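Local coordinates for phosphoribosylaminoimidazole carboxylase, ATPase subunit (Thermus thermophilus, PDB 3AW8), which probably catalyses the ATP-dependent carboxylation of 5-aminoimidazole ribonucleotide with bicarbonate to N5-carboxyaminoimidazole ribonucleotide, a step of purine biosynthesis, at residues Asn265-Gly273 and Lys335-Arg343. Sequence-based numbering, arbitrary orientation.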
loop_
_atom_site.group_PDB
_atom_site.type_symbol
_atom_site.label_atom_id
_atom_site.label_comp_id
_atom_site.label_asym_id
_atom_site.label_seq_id
_atom_site.Cartn_x
_atom_site.Cartn_y
_atom_site.Cartn_z
ATOM N N ASN A 265 11.486 6.517 10.650
ATOM C CA ASN A 265 12.162 6.359 9.369
ATOM C C ASN A 265 12.819 4.988 9.233
ATOM O O ASN A 265 12.817 4.391 8.154
ATOM C CB ASN A 265 13.215 7.456 9.227
ATOM C CG ASN A 265 13.720 7.620 7.801
ATOM O OD1 ASN A 265 14.393 8.607 7.497
ATOM N ND2 ASN A 265 13.403 6.663 6.921
ATOM N N SER A 266 13.375 4.488 10.329
ATOM C CA SER A 266 14.036 3.191 10.317
ATOM C C SER A 266 13.039 2.044 10.171
ATOM O O SER A 266 13.413 0.883 10.279
ATOM C CB SER A 266 14.836 2.998 11.604
ATOM O OG SER A 266 13.969 2.769 12.698
ATOM N N GLY A 267 11.773 2.363 9.928
ATOM C CA GLY A 267 10.773 1.319 9.788
ATOM C C GLY A 267 9.990 1.337 8.485
ATOM O O GLY A 267 9.059 0.546 8.308
ATOM N N HIS A 268 10.356 2.223 7.563
ATOM C CA HIS A 268 9.635 2.302 6.307
ATOM C C HIS A 268 9.687 1.005 5.537
ATOM O O HIS A 268 8.851 0.772 4.669
ATOM C CB HIS A 268 10.173 3.435 5.445
ATOM C CG HIS A 268 9.999 4.782 6.062
ATOM N ND1 HIS A 268 9.092 5.021 7.074
ATOM C CD2 HIS A 268 10.603 5.967 5.808
ATOM C CE1 HIS A 268 9.148 6.295 7.418
ATOM N NE2 HIS A 268 10.057 6.890 6.666
ATOM N N TRP A 269 10.658 0.154 5.851
ATOM C CA TRP A 269 10.781 -1.130 5.155
ATOM C C TRP A 269 9.603 -2.063 5.467
ATOM O O TRP A 269 9.377 -3.042 4.752
ATOM C CB TRP A 269 12.079 -1.836 5.544
ATOM C CG TRP A 269 12.143 -2.171 7.002
ATOM C CD1 TRP A 269 12.569 -1.355 8.012
ATOM C CD2 TRP A 269 11.697 -3.380 7.624
ATOM N NE1 TRP A 269 12.412 -1.981 9.225
ATOM C CE2 TRP A 269 11.879 -3.226 9.016
ATOM C CE3 TRP A 269 11.156 -4.577 7.143
ATOM C CZ2 TRP A 269 11.542 -4.229 9.935
ATOM C CZ3 TRP A 269 10.815 -5.578 8.062
ATOM C CH2 TRP A 269 11.012 -5.393 9.441
ATOM N N THR A 270 8.853 -1.763 6.528
ATOM C CA THR A 270 7.735 -2.615 6.906
ATOM C C THR A 270 6.538 -2.523 5.968
ATOM O O THR A 270 5.613 -3.343 6.056
ATOM C CB THR A 270 7.253 -2.343 8.358
ATOM O OG1 THR A 270 6.671 -1.040 8.445
ATOM C CG2 THR A 270 8.416 -2.452 9.342
ATOM N N ILE A 271 6.546 -1.542 5.066
ATOM C CA ILE A 271 5.438 -1.410 4.125
ATOM C C ILE A 271 5.340 -2.656 3.243
ATOM O O ILE A 271 4.252 -3.145 2.981
ATOM C CB ILE A 271 5.581 -0.150 3.249
ATOM C CG1 ILE A 271 5.602 1.097 4.137
ATOM C CG2 ILE A 271 4.400 -0.044 2.293
ATOM C CD1 ILE A 271 5.733 2.388 3.365
ATOM N N GLU A 272 6.473 -3.174 2.784
ATOM C CA GLU A 272 6.463 -4.391 1.977
ATOM C C GLU A 272 7.286 -5.518 2.611
ATOM O O GLU A 272 7.062 -6.685 2.309
ATOM C CB GLU A 272 6.957 -4.119 0.558
ATOM C CG GLU A 272 8.006 -3.057 0.480
ATOM C CD GLU A 272 7.412 -1.702 0.178
ATOM O OE1 GLU A 272 7.810 -0.719 0.838
ATOM O OE2 GLU A 272 6.554 -1.623 -0.725
ATOM N N GLY A 273 8.208 -5.171 3.510
ATOM C CA GLY A 273 9.038 -6.178 4.160
ATOM C C GLY A 273 8.535 -6.821 5.455
ATOM O O GLY A 273 9.237 -7.640 6.053
ATOM N N LYS A 335 14.573 15.009 3.074
ATOM C CA LYS A 335 14.112 13.648 2.818
ATOM C C LYS A 335 13.004 13.769 1.782
ATOM O O LYS A 335 11.946 14.345 2.057
ATOM C CB LYS A 335 13.575 13.004 4.098
ATOM C CG LYS A 335 14.637 12.852 5.159
ATOM C CD LYS A 335 14.177 11.993 6.308
ATOM C CE LYS A 335 15.305 11.819 7.302
ATOM N NZ LYS A 335 14.854 11.142 8.547
ATOM N N VAL A 336 13.254 13.240 0.586
ATOM C CA VAL A 336 12.283 13.330 -0.494
ATOM C C VAL A 336 11.704 12.001 -0.923
ATOM O O VAL A 336 10.866 11.948 -1.816
ATOM C CB VAL A 336 12.887 14.045 -1.720
ATOM C CG1 VAL A 336 13.032 15.519 -1.427
ATOM C CG2 VAL A 336 14.238 13.459 -2.055
ATOM N N GLY A 337 12.144 10.927 -0.282
ATOM C CA GLY A 337 11.612 9.620 -0.610
ATOM C C GLY A 337 12.477 8.534 -0.017
ATOM O O GLY A 337 13.352 8.801 0.800
ATOM N N HIS A 338 12.206 7.296 -0.399
ATOM C CA HIS A 338 13.014 6.184 0.045
ATOM C C HIS A 338 12.764 4.995 -0.892
ATOM O O HIS A 338 11.832 5.009 -1.698
ATOM C CB HIS A 338 12.715 5.825 1.511
ATOM C CG HIS A 338 11.449 5.052 1.712
ATOM N ND1 HIS A 338 10.236 5.657 1.970
ATOM C CD2 HIS A 338 11.212 3.720 1.709
ATOM C CE1 HIS A 338 9.309 4.729 2.122
ATOM N NE2 HIS A 338 9.875 3.546 1.968
ATOM N N ILE A 339 13.618 3.983 -0.794
ATOM C CA ILE A 339 13.501 2.793 -1.619
ATOM C C ILE A 339 13.650 1.563 -0.749
ATOM O O ILE A 339 14.646 1.415 -0.053
ATOM C CB ILE A 339 14.619 2.724 -2.683
ATOM C CG1 ILE A 339 14.556 3.940 -3.605
ATOM C CG2 ILE A 339 14.493 1.430 -3.479
ATOM C CD1 ILE A 339 15.738 4.033 -4.534
ATOM N N THR A 340 12.666 0.677 -0.778
ATOM C CA THR A 340 12.781 -0.540 -0.002
ATOM C C THR A 340 13.007 -1.717 -0.926
ATOM O O THR A 340 12.213 -1.982 -1.825
ATOM C CB THR A 340 11.548 -0.806 0.855
ATOM O OG1 THR A 340 11.514 0.139 1.932
ATOM C CG2 THR A 340 11.601 -2.228 1.425
ATOM N N LEU A 341 14.122 -2.403 -0.697
ATOM C CA LEU A 341 14.510 -3.572 -1.468
ATOM C C LEU A 341 14.193 -4.780 -0.614
ATOM O O LEU A 341 14.754 -4.952 0.467
ATOM C CB LEU A 341 16.007 -3.519 -1.771
ATOM C CG LEU A 341 16.649 -4.657 -2.572
ATOM C CD1 LEU A 341 15.993 -4.793 -3.938
ATOM C CD2 LEU A 341 18.133 -4.365 -2.723
ATOM N N ARG A 342 13.276 -5.609 -1.088
ATOM C CA ARG A 342 12.895 -6.798 -0.346
ATOM C C ARG A 342 13.183 -8.056 -1.157
ATOM O O ARG A 342 12.486 -8.354 -2.126
ATOM C CB ARG A 342 11.408 -6.742 0.001
ATOM C CG ARG A 342 10.983 -7.728 1.065
ATOM C CD ARG A 342 9.510 -8.025 0.942
ATOM N NE ARG A 342 9.235 -8.730 -0.302
ATOM C CZ ARG A 342 9.669 -9.958 -0.575
ATOM N NH1 ARG A 342 10.399 -10.619 0.315
ATOM N NH2 ARG A 342 9.380 -10.530 -1.737
ATOM N N ARG A 343 14.224 -8.779 -0.765
ATOM C CA ARG A 343 14.597 -10.020 -1.434
ATOM C C ARG A 343 14.399 -11.145 -0.422
ATOM O O ARG A 343 14.083 -10.884 0.741
ATOM C CB ARG A 343 16.059 -9.972 -1.893
ATOM C CG ARG A 343 16.406 -8.821 -2.836
ATOM C CD ARG A 343 15.375 -8.663 -3.939
ATOM N NE ARG A 343 15.022 -9.949 -4.530
ATOM C CZ ARG A 343 13.953 -10.162 -5.295
ATOM N NH1 ARG A 343 13.114 -9.174 -5.577
ATOM N NH2 ARG A 343 13.716 -11.377 -5.772
HETATM O O HOH W 1 8.978 1.075 1.992
#
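Where the turn-rich segment 265-273 of the ATP-grasp domain lies on strand 335-343 of the C-terminal domain, Lys335 meets Asn265 and His338 meets His268. Lys335 is long enough for its straight side chain to bring NZ to one lone pair of Asn265 OD1, 2.8 Å away and within the amide plane; OD1 also accepts from Asn304. A leucine in place of Lys335 would probably cost OD1 its charged donor and leave the Asn265 amide less firmly fixed. Three residues on, His338 offers a flat ring whose face receives His268 CB, a CH-pi contact 3.7 Å from the ring centroid, while the two imidazole planes are inclined at 36°. Tyr326 OH is hydrogen-bonded to His338 ND1, and His338 NE2 turns to a water held between the segments, which donates to His268 O and Glu272 OE1. Branched Thr340 serves twice: OG1, beside the backbone N (chi1 -71°), donates to that water, and CG2 packs on Glu272 CG, 3.8 Å away. Arg342 CD lies 3.7 Å from Gly273 CA, where a side chain would run into Trp269 O; Arg342 NH2 salt-bridges Glu275 of the second subunit. Such partly water-mediated packing of short, irregular helical turns joins the ATP-grasp and C-terminal domains of PurK across their shared antiparallel sheet.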